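Local coordinates for MW1564 protein (Staphylococcus aureus, PDB 3NTV) that probably transfers a methyl group from S-adenosylmethionine to a hydroxyl of its acceptor, as a putative caffeoyl-CoA O-methyltransferase of the Rossmann-fold class, at residues Y110-L115 / V124-G129; K157-Y162 / N205-K210; G181-I186 / Q196-V201. All coordinates share one frame; numbering follows the deposited sequence.

Contact 1: residues Y110-L115 / V124-G129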
loop_
_atom_site.group_PDB
_atom_site.type_symbol
_atom_site.label_atom_id
_atom_site.label_comp_id
_atom_site.label_asym_id
_atom_site.label_seq_id
_atom_site.Cartn_x
_atom_site.Cartn_y
_atom_site.Cartn_z
ATOM N N TYR A 110 7.170 -28.730 -4.633
ATOM C CA TYR A 110 7.640 -27.573 -5.422
ATOM C C TYR A 110 8.377 -26.596 -4.494
ATOM O O TYR A 110 9.482 -26.143 -4.823
ATOM C CB TYR A 110 6.454 -26.809 -6.038
ATOM C CG TYR A 110 5.737 -27.454 -7.210
ATOM C CD1 TYR A 110 6.344 -28.456 -7.965
ATOM C CD2 TYR A 110 4.487 -26.995 -7.621
ATOM C CE1 TYR A 110 5.699 -29.023 -9.069
ATOM C CE2 TYR A 110 3.846 -27.534 -8.738
ATOM C CZ TYR A 110 4.455 -28.549 -9.457
ATOM O OH TYR A 110 3.812 -29.085 -10.547
ATOM N N ALA A 111 7.736 -26.241 -3.351
ATOM C CA ALA A 111 8.336 -25.312 -2.389
ATOM C C ALA A 111 9.669 -25.855 -1.843
ATOM O O ALA A 111 10.660 -25.119 -1.854
ATOM C CB ALA A 111 7.361 -25.000 -1.266
ATOM N N LYS A 112 9.699 -27.148 -1.418
ATOM C CA LYS A 112 10.895 -27.803 -0.891
ATOM C C LYS A 112 12.048 -27.745 -1.898
ATOM O O LYS A 112 13.157 -27.357 -1.532
ATOM C CB LYS A 112 10.586 -29.260 -0.501
ATOM C CG LYS A 112 11.143 -29.648 0.850
ATOM C CD LYS A 112 10.063 -29.884 1.893
ATOM C CE LYS A 112 10.670 -30.449 3.152
ATOM N NZ LYS A 112 11.132 -29.385 4.090
ATOM N N GLN A 113 11.772 -28.105 -3.176
ATOM C CA GLN A 113 12.806 -28.078 -4.216
ATOM C C GLN A 113 13.334 -26.662 -4.434
ATOM O O GLN A 113 14.545 -26.471 -4.539
ATOM C CB GLN A 113 12.313 -28.692 -5.536
ATOM C CG GLN A 113 13.438 -28.889 -6.581
ATOM C CD GLN A 113 14.690 -29.569 -6.051
ATOM O OE1 GLN A 113 15.718 -28.924 -5.774
ATOM N NE2 GLN A 113 14.637 -30.888 -5.898
ATOM N N ASN A 114 12.433 -25.668 -4.473
ATOM C CA ASN A 114 12.842 -24.270 -4.654
ATOM C C ASN A 114 13.737 -23.756 -3.520
ATOM O O ASN A 114 14.750 -23.107 -3.792
ATOM C CB ASN A 114 11.620 -23.386 -4.879
ATOM C CG ASN A 114 11.080 -23.513 -6.285
ATOM O OD1 ASN A 114 11.811 -23.849 -7.233
ATOM N ND2 ASN A 114 9.792 -23.220 -6.459
ATOM N N LEU A 115 13.392 -24.082 -2.250
ATOM C CA LEU A 115 14.205 -23.651 -1.112
ATOM C C LEU A 115 15.620 -24.230 -1.214
ATOM O O LEU A 115 16.586 -23.530 -0.912
ATOM C CB LEU A 115 13.566 -24.052 0.223
ATOM C CG LEU A 115 12.220 -23.404 0.598
ATOM C CD1 LEU A 115 11.803 -23.883 1.971
ATOM C CD2 LEU A 115 12.306 -21.895 0.601
ATOM N N VAL A 124 13.613 -20.359 5.653
ATOM C CA VAL A 124 12.211 -20.738 5.459
ATOM C C VAL A 124 11.931 -22.142 5.984
ATOM O O VAL A 124 12.628 -23.089 5.620
ATOM C CB VAL A 124 11.780 -20.613 3.966
ATOM C CG1 VAL A 124 10.294 -20.965 3.756
ATOM C CG2 VAL A 124 12.111 -19.228 3.407
ATOM N N ARG A 125 10.866 -22.269 6.778
ATOM C CA ARG A 125 10.417 -23.540 7.346
ATOM C C ARG A 125 9.058 -23.863 6.730
ATOM O O ARG A 125 8.141 -23.042 6.812
ATOM C CB ARG A 125 10.313 -23.361 8.881
ATOM C CG ARG A 125 9.528 -24.402 9.653
ATOM C CD ARG A 125 9.697 -24.192 11.154
ATOM N NE ARG A 125 8.895 -23.084 11.702
ATOM C CZ ARG A 125 8.638 -22.956 13.000
ATOM N NH1 ARG A 125 9.094 -23.853 13.864
ATOM N NH2 ARG A 125 7.913 -21.936 13.442
ATOM N N ILE A 126 8.917 -25.053 6.139
ATOM C CA ILE A 126 7.642 -25.495 5.576
ATOM C C ILE A 126 7.012 -26.411 6.599
ATOM O O ILE A 126 7.619 -27.415 6.983
ATOM C CB ILE A 126 7.812 -26.215 4.200
ATOM C CG1 ILE A 126 8.430 -25.269 3.156
ATOM C CG2 ILE A 126 6.438 -26.797 3.701
ATOM C CD1 ILE A 126 8.948 -25.972 1.909
ATOM N N ILE A 127 5.791 -26.078 7.027
ATOM C CA ILE A 127 5.044 -26.890 7.979
ATOM C C ILE A 127 4.012 -27.633 7.120
ATOM O O ILE A 127 3.151 -27.013 6.504
ATOM C CB ILE A 127 4.395 -26.016 9.104
ATOM C CG1 ILE A 127 5.447 -25.192 9.882
ATOM C CG2 ILE A 127 3.529 -26.879 10.066
ATOM C CD1 ILE A 127 6.500 -26.008 10.709
ATOM N N GLU A 128 4.099 -28.954 7.074
ATOM C CA GLU A 128 3.207 -29.740 6.226
ATOM C C GLU A 128 1.939 -30.172 6.936
ATOM O O GLU A 128 2.000 -30.835 7.964
ATOM C CB GLU A 128 3.956 -30.972 5.718
ATOM C CG GLU A 128 5.211 -30.614 4.942
ATOM C CD GLU A 128 6.018 -31.818 4.521
ATOM O OE1 GLU A 128 5.412 -32.843 4.132
ATOM O OE2 GLU A 128 7.263 -31.708 4.512
ATOM N N GLY A 129 0.801 -29.787 6.394
ATOM C CA GLY A 129 -0.467 -30.176 6.983
ATOM C C GLY A 129 -1.546 -29.130 6.868
ATOM O O GLY A 129 -1.328 -28.026 6.352
HETATM O O HOH W 1 8.731 -29.676 5.732
#

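Contact 2: residues K157-Y162 / N205-K210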
loop_
_atom_site.group_PDB
_atom_site.type_symbol
_atom_site.label_atom_id
_atom_site.label_comp_id
_atom_site.label_asym_id
_atom_site.label_seq_id
_atom_site.Cartn_x
_atom_site.Cartn_y
_atom_site.Cartn_z
ATOM N N LYS A 157 -11.155 -18.611 10.630
ATOM C CA LYS A 157 -10.623 -19.475 11.683
ATOM C C LYS A 157 -9.113 -19.333 11.758
ATOM O O LYS A 157 -8.583 -19.257 12.845
ATOM C CB LYS A 157 -11.004 -20.943 11.436
ATOM C CG LYS A 157 -12.444 -21.287 11.787
ATOM C CD LYS A 157 -12.686 -22.782 11.598
ATOM C CE LYS A 157 -14.051 -23.220 12.064
ATOM N NZ LYS A 157 -14.122 -24.698 12.235
ATOM N N PHE A 158 -8.421 -19.252 10.608
ATOM C CA PHE A 158 -6.963 -19.100 10.605
ATOM C C PHE A 158 -6.571 -17.799 11.279
ATOM O O PHE A 158 -5.651 -17.806 12.085
ATOM C CB PHE A 158 -6.374 -19.203 9.184
ATOM C CG PHE A 158 -6.664 -20.476 8.426
ATOM C CD1 PHE A 158 -6.940 -21.666 9.100
ATOM C CD2 PHE A 158 -6.631 -20.497 7.039
ATOM C CE1 PHE A 158 -7.217 -22.837 8.388
ATOM C CE2 PHE A 158 -6.903 -21.667 6.331
ATOM C CZ PHE A 158 -7.179 -22.836 7.009
ATOM N N PHE A 159 -7.306 -16.697 11.008
ATOM C CA PHE A 159 -7.025 -15.434 11.683
ATOM C C PHE A 159 -7.170 -15.600 13.201
ATOM O O PHE A 159 -6.284 -15.193 13.935
ATOM C CB PHE A 159 -7.964 -14.343 11.159
ATOM C CG PHE A 159 -7.692 -12.935 11.622
ATOM C CD1 PHE A 159 -7.198 -11.978 10.736
ATOM C CD2 PHE A 159 -7.991 -12.539 12.928
ATOM C CE1 PHE A 159 -6.966 -10.661 11.162
ATOM C CE2 PHE A 159 -7.777 -11.219 13.345
ATOM C CZ PHE A 159 -7.271 -10.289 12.460
ATOM N N GLU A 160 -8.265 -16.243 13.679
ATOM C CA GLU A 160 -8.462 -16.425 15.128
ATOM C C GLU A 160 -7.400 -17.335 15.768
ATOM O O GLU A 160 -6.922 -17.043 16.863
ATOM C CB GLU A 160 -9.869 -16.987 15.421
ATOM C CG GLU A 160 -11.011 -16.067 15.019
ATOM C CD GLU A 160 -12.395 -16.678 15.136
ATOM O OE1 GLU A 160 -12.572 -17.852 14.734
ATOM O OE2 GLU A 160 -13.318 -15.961 15.582
ATOM N N ILE A 161 -7.007 -18.419 15.075
ATOM C CA ILE A 161 -6.018 -19.371 15.599
ATOM C C ILE A 161 -4.621 -18.770 15.751
ATOM O O ILE A 161 -3.966 -19.004 16.764
ATOM C CB ILE A 161 -5.952 -20.673 14.735
ATOM C CG1 ILE A 161 -7.259 -21.498 14.819
ATOM C CG2 ILE A 161 -4.743 -21.565 15.089
ATOM C CD1 ILE A 161 -7.382 -22.572 13.694
ATOM N N TYR A 162 -4.148 -18.031 14.717
ATOM C CA TYR A 162 -2.757 -17.601 14.652
ATOM C C TYR A 162 -2.421 -16.210 15.157
ATOM O O TYR A 162 -1.287 -16.000 15.595
ATOM C CB TYR A 162 -2.178 -17.852 13.232
ATOM C CG TYR A 162 -2.171 -19.326 12.865
ATOM C CD1 TYR A 162 -1.247 -20.205 13.435
ATOM C CD2 TYR A 162 -3.153 -19.862 12.032
ATOM C CE1 TYR A 162 -1.266 -21.567 13.138
ATOM C CE2 TYR A 162 -3.186 -21.228 11.734
ATOM C CZ TYR A 162 -2.237 -22.076 12.292
ATOM O OH TYR A 162 -2.218 -23.415 11.986
ATOM N N ASN A 205 -14.275 -10.080 5.052
ATOM C CA ASN A 205 -14.049 -8.622 5.074
ATOM C C ASN A 205 -14.883 -7.901 6.136
ATOM O O ASN A 205 -14.356 -7.084 6.889
ATOM C CB ASN A 205 -14.260 -8.016 3.704
ATOM C CG ASN A 205 -13.259 -8.506 2.686
ATOM O OD1 ASN A 205 -12.181 -9.042 3.025
ATOM N ND2 ASN A 205 -13.615 -8.397 1.424
ATOM N N GLU A 206 -16.188 -8.220 6.200
ATOM C CA GLU A 206 -17.098 -7.615 7.179
ATOM C C GLU A 206 -16.693 -7.988 8.593
ATOM O O GLU A 206 -16.742 -7.150 9.477
ATOM C CB GLU A 206 -18.546 -8.074 6.924
ATOM C CG GLU A 206 -19.155 -7.555 5.637
ATOM C CD GLU A 206 -19.591 -6.099 5.598
ATOM O OE1 GLU A 206 -19.813 -5.591 4.475
ATOM O OE2 GLU A 206 -19.725 -5.471 6.674
ATOM N N TRP A 207 -16.308 -9.245 8.816
ATOM C CA TRP A 207 -15.914 -9.705 10.141
ATOM C C TRP A 207 -14.596 -9.000 10.555
ATOM O O TRP A 207 -14.457 -8.564 11.697
ATOM C CB TRP A 207 -15.750 -11.225 10.099
ATOM C CG TRP A 207 -15.162 -11.822 11.331
ATOM C CD1 TRP A 207 -15.830 -12.226 12.449
ATOM C CD2 TRP A 207 -13.782 -12.135 11.547
ATOM N NE1 TRP A 207 -14.945 -12.757 13.360
ATOM C CE2 TRP A 207 -13.683 -12.739 12.818
ATOM C CE3 TRP A 207 -12.617 -11.994 10.767
ATOM C CZ2 TRP A 207 -12.461 -13.171 13.346
ATOM C CZ3 TRP A 207 -11.411 -12.438 11.283
ATOM C CH2 TRP A 207 -11.337 -12.998 12.567
ATOM N N LEU A 208 -13.659 -8.861 9.606
ATOM C CA LEU A 208 -12.365 -8.226 9.872
ATOM C C LEU A 208 -12.487 -6.777 10.325
ATOM O O LEU A 208 -11.872 -6.406 11.328
ATOM C CB LEU A 208 -11.467 -8.336 8.643
ATOM C CG LEU A 208 -10.075 -7.678 8.721
ATOM C CD1 LEU A 208 -9.243 -8.316 9.816
ATOM C CD2 LEU A 208 -9.383 -7.810 7.383
ATOM N N ILE A 209 -13.278 -5.968 9.605
ATOM C CA ILE A 209 -13.471 -4.559 9.950
ATOM C C ILE A 209 -14.086 -4.362 11.338
ATOM O O ILE A 209 -13.934 -3.282 11.907
ATOM C CB ILE A 209 -14.232 -3.761 8.870
ATOM C CG1 ILE A 209 -15.676 -4.257 8.670
ATOM C CG2 ILE A 209 -13.459 -3.735 7.577
ATOM C CD1 ILE A 209 -16.603 -3.328 7.850
ATOM N N LYS A 210 -14.782 -5.392 11.857
ATOM C CA LYS A 210 -15.439 -5.362 13.165
ATOM C C LYS A 210 -14.573 -5.857 14.333
ATOM O O LYS A 210 -15.049 -5.879 15.469
ATOM C CB LYS A 210 -16.812 -6.076 13.124
ATOM C CG LYS A 210 -17.823 -5.498 12.124
ATOM C CD LYS A 210 -18.173 -4.021 12.361
ATOM C CE LYS A 210 -19.258 -3.522 11.433
ATOM N NZ LYS A 210 -18.758 -2.465 10.518
#

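Contact 3: residues G181-I186 / Q196-V201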
loop_
_atom_site.group_PDB
_atom_site.type_symbol
_atom_site.label_atom_id
_atom_site.label_comp_id
_atom_site.label_asym_id
_atom_site.label_seq_id
_atom_site.Cartn_x
_atom_site.Cartn_y
_atom_site.Cartn_z
ATOM N N GLY A 181 -11.457 -10.026 -8.175
ATOM C CA GLY A 181 -12.305 -8.998 -8.768
ATOM C C GLY A 181 -13.751 -9.418 -8.939
ATOM O O GLY A 181 -14.560 -8.632 -9.435
ATOM N N PHE A 182 -14.092 -10.652 -8.517
ATOM C CA PHE A 182 -15.455 -11.186 -8.645
ATOM C C PHE A 182 -16.466 -10.654 -7.672
ATOM O O PHE A 182 -17.652 -10.822 -7.933
ATOM C CB PHE A 182 -15.470 -12.716 -8.570
ATOM C CG PHE A 182 -14.926 -13.415 -9.784
ATOM C CD1 PHE A 182 -15.596 -13.351 -11.003
ATOM C CD2 PHE A 182 -13.813 -14.237 -9.687
ATOM C CE1 PHE A 182 -15.102 -14.019 -12.124
ATOM C CE2 PHE A 182 -13.331 -14.921 -10.803
ATOM C CZ PHE A 182 -13.975 -14.801 -12.015
ATOM N N VAL A 183 -16.042 -10.070 -6.534
ATOM C CA VAL A 183 -16.972 -9.591 -5.497
ATOM C C VAL A 183 -18.214 -8.811 -5.954
ATOM O O VAL A 183 -19.300 -9.043 -5.398
ATOM C CB VAL A 183 -16.297 -8.955 -4.257
ATOM C CG1 VAL A 183 -15.508 -9.989 -3.467
ATOM C CG2 VAL A 183 -15.423 -7.776 -4.648
ATOM N N SER A 184 -18.058 -7.926 -6.966
ATOM C CA SER A 184 -19.157 -7.096 -7.483
ATOM C C SER A 184 -19.587 -7.461 -8.915
ATOM O O SER A 184 -20.456 -6.794 -9.491
ATOM C CB SER A 184 -18.771 -5.621 -7.409
ATOM O OG SER A 184 -18.502 -5.225 -6.075
ATOM N N ASP A 185 -18.994 -8.509 -9.488
ATOM C CA ASP A 185 -19.234 -8.968 -10.855
ATOM C C ASP A 185 -20.514 -9.792 -11.024
ATOM O O ASP A 185 -20.740 -10.744 -10.278
ATOM C CB ASP A 185 -18.004 -9.773 -11.340
ATOM C CG ASP A 185 -17.908 -10.090 -12.830
ATOM O OD1 ASP A 185 -18.831 -9.718 -13.585
ATOM O OD2 ASP A 185 -16.895 -10.693 -13.240
ATOM N N ILE A 186 -21.327 -9.448 -12.047
ATOM C CA ILE A 186 -22.556 -10.181 -12.380
ATOM C C ILE A 186 -22.195 -11.593 -12.848
ATOM O O ILE A 186 -22.939 -12.534 -12.567
ATOM C CB ILE A 186 -23.416 -9.403 -13.428
ATOM C CG1 ILE A 186 -24.052 -8.135 -12.804
ATOM C CG2 ILE A 186 -24.484 -10.311 -14.097
ATOM C CD1 ILE A 186 -25.477 -8.274 -12.138
ATOM N N GLN A 196 -19.736 -19.191 -3.938
ATOM C CA GLN A 196 -19.413 -19.639 -2.578
ATOM C C GLN A 196 -18.170 -18.885 -2.063
ATOM O O GLN A 196 -18.151 -18.457 -0.912
ATOM C CB GLN A 196 -19.143 -21.147 -2.552
ATOM C CG GLN A 196 -20.394 -21.998 -2.745
ATOM C CD GLN A 196 -20.034 -23.458 -2.718
ATOM O OE1 GLN A 196 -19.544 -24.027 -3.699
ATOM N NE2 GLN A 196 -20.233 -24.086 -1.574
HETATM N N MSE A 197 -17.164 -18.695 -2.933
HETATM C CA MSE A 197 -15.931 -17.983 -2.577
HETATM C C MSE A 197 -16.162 -16.501 -2.348
HETATM O O MSE A 197 -15.602 -15.927 -1.413
HETATM C CB MSE A 197 -14.843 -18.221 -3.624
HETATM C CG MSE A 197 -14.418 -19.686 -3.723
HETATM SE SE MSE A 197 -13.587 -20.371 -2.073
HETATM C CE MSE A 197 -15.147 -21.339 -1.349
ATOM N N VAL A 198 -17.003 -15.873 -3.190
ATOM C CA VAL A 198 -17.362 -14.455 -3.038
ATOM C C VAL A 198 -18.051 -14.285 -1.677
ATOM O O VAL A 198 -17.696 -13.372 -0.929
ATOM C CB VAL A 198 -18.205 -13.946 -4.232
ATOM C CG1 VAL A 198 -18.816 -12.566 -3.948
ATOM C CG2 VAL A 198 -17.374 -13.894 -5.507
ATOM N N LYS A 199 -18.996 -15.193 -1.327
ATOM C CA LYS A 199 -19.678 -15.121 -0.035
ATOM C C LYS A 199 -18.687 -15.227 1.129
ATOM O O LYS A 199 -18.781 -14.460 2.082
ATOM C CB LYS A 199 -20.751 -16.227 0.076
ATOM C CG LYS A 199 -21.952 -15.805 0.908
ATOM C CD LYS A 199 -22.634 -16.984 1.595
ATOM C CE LYS A 199 -23.617 -16.537 2.657
ATOM N NZ LYS A 199 -22.940 -15.977 3.860
ATOM N N LYS A 200 -17.737 -16.171 1.049
ATOM C CA LYS A 200 -16.726 -16.361 2.089
ATOM C C LYS A 200 -15.865 -15.087 2.264
ATOM O O LYS A 200 -15.656 -14.646 3.386
ATOM C CB LYS A 200 -15.817 -17.560 1.724
ATOM C CG LYS A 200 -14.744 -17.857 2.780
ATOM C CD LYS A 200 -13.590 -18.689 2.189
ATOM C CE LYS A 200 -13.951 -20.133 2.016
ATOM N NZ LYS A 200 -12.761 -20.937 1.614
ATOM N N VAL A 201 -15.402 -14.517 1.161
ATOM C CA VAL A 201 -14.524 -13.336 1.157
ATOM C C VAL A 201 -15.282 -12.128 1.687
ATOM O O VAL A 201 -14.767 -11.398 2.538
ATOM C CB VAL A 201 -13.898 -13.129 -0.246
ATOM C CG1 VAL A 201 -13.263 -11.763 -0.384
ATOM C CG2 VAL A 201 -12.857 -14.219 -0.531
#

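Contact 1: residues Y110-L115 / V124-G129
L115 reaches from the helix toward the strand and sets its two methyls against it like a fork. CD1 lies 3.5 Å from I126 CD1, while CD2 comes to 3.6 Å from V124 CB, with the L115 and V124 side chains crossing at about a right angle. V124 answers with its branch point and CG1, so its short, wide side chain meets both prongs of the leucine. I126 is longer: with CG1 anti to its carbonyl carbon (chi1 -61°) and the chain then extended, its terminal CD1 is carried to the helix. There that methyl sits 3.7 Å from A111 CB and 3.6 Å from the backbone N of K112. The small alanine suits this spot, since the isoleucine tip approaches the helix backbone itself.

This is the helix-to-strand packing of a beta-alpha-beta unit, in which strand 97-102, helix 105-117 and strand 124-128 follow one another; 124-128 is the outermost strand on this side of the sheet. The local axes of 110-115 and 124-128 run nearly antiparallel, at 162°, and M87 of helix 84-90 also packs on L115.

Toward the solvent-exposed end, K112 and E128 bring in polar groups. K112 CD passes 4.1 Å from I126 CD1, linking the apolar and polar parts. A water donates to E128 OE2 and to the backbone O of I126, the latter at 2.8 Å. In one of the two K112 conformers, bent at chi2 and chi4, NZ gives this water a third bond at 2.9 Å, yet stays 4.5 Å from E128 OE2, beyond a salt bridge.

Contact 2: residues K157-Y162 / N205-K210
F159 and W207 each turn their first side-chain bond anti to the backbone N (chi1 -172° for F159), and this extends both aromatic groups into the space between their helices. The tryptophan presents the rim of its six-membered ring to one face of the phenylalanine, an offset edge-to-face pair with planes at 88° and centroids 5.2 Å apart. Its leading atom is W207 CH2, 3.4 Å from F159 CD2, and CZ3 lies over the same face near CG. In such a geometry the slightly positive C-H edge of the indole faces the electron-rich pi cloud of the phenyl ring, which makes this perpendicular arrangement favourable.

L208 meets the far part of the phenyl ring: its CD1 touches F159 CE1 at 3.5 Å and also nears CZ. E160, one residue on from F159, comes alongside the tryptophan obliquely, its CG 3.6 Å from W207 CZ2. The carboxylate is nearly perpendicular to the indole, and E160 OE2 approaches the same CZ2 at 3.7 Å. A glutamate fits this exposed border because a methylene can touch the ring while the charged end stays exposed.

Large side chains are needed here, as the axes of the two segments come no nearer than 12.1 Å. F159 also makes an edge-to-face pair with Y214, and L208 packs on T216 of strand 214-219. N205 hydrogen-bonds through ND2 to Y28 OH of the second subunit. The arrangement is packing of two neighbouring helices, 155-162 and 192-209, inclined at 31° in the local segments, within the Rossmann-like alpha/beta fold of class I methyltransferases.

Contact 3: residues G181-I186 / Q196-V201
V198 spreads its two methyls against the backbone and beta-carbon of a loop. CG1 lies 3.8 Å from V183 CA and equally near the V183 carbonyl O, while CG2 touches F182 CB at 3.8 Å. With CG1 anti to the backbone N (chi1 169°) and CG2 beside the backbone N, the beta-branched residue straddles the turn, one methyl to each of the two consecutive residues. V183 returns the contact more loosely through its own CG1, which is 4.2 Å from V198 CG1. The same methyl stands 4.2 Å from V201 CG1, one helical turn further on, so V183 spans the pair V198 and V201 on one side of the helix.

F182 takes part mainly through its CB. Its ring leads away from the segment 196-201, and its side chain also touches I188 and V194, the latter nearer the start of helix 192-209.

In the next shell, the loop is held in its bend by the backbone bond from D185 N to F182 O, 3.1 Å long, and by D185 OD1, which accepts from G187 N. G181, at a positive phi of 95°, is a glycine where a side chain would press on the preceding carbonyl. L178 and Q202 also touch V183, and N25 of the second subunit packs on V183 and S184.

The contact is made by apolar side chains against each other and against backbone atoms, with neither hydrogen bonds nor charge pairs. The loop is thus held against its own following helix by van der Waals packing, and the burial of V183, V198 and V201 is consistent with exclusion of water.

Overall arrangement
Following the chain, contact 1 comes first and closes the short connection from helix 105-117 to strand 124-128 at one margin of the sheet. Contact 2 opens later, at helix 155-162, and closes a much longer loop at the end of helix 192-209. Contact 3 is nested inside that loop, joining the segment after strand 170-175 to the same helix, so helix 192-209 serves both. Contacts 2 and 3 have centres about 17 Å apart, and each lies within reach of the second subunit. Contact 1 has no such neighbour; it lies in series with both, across the chain's centre from contact 3, with centres about 30 Å apart.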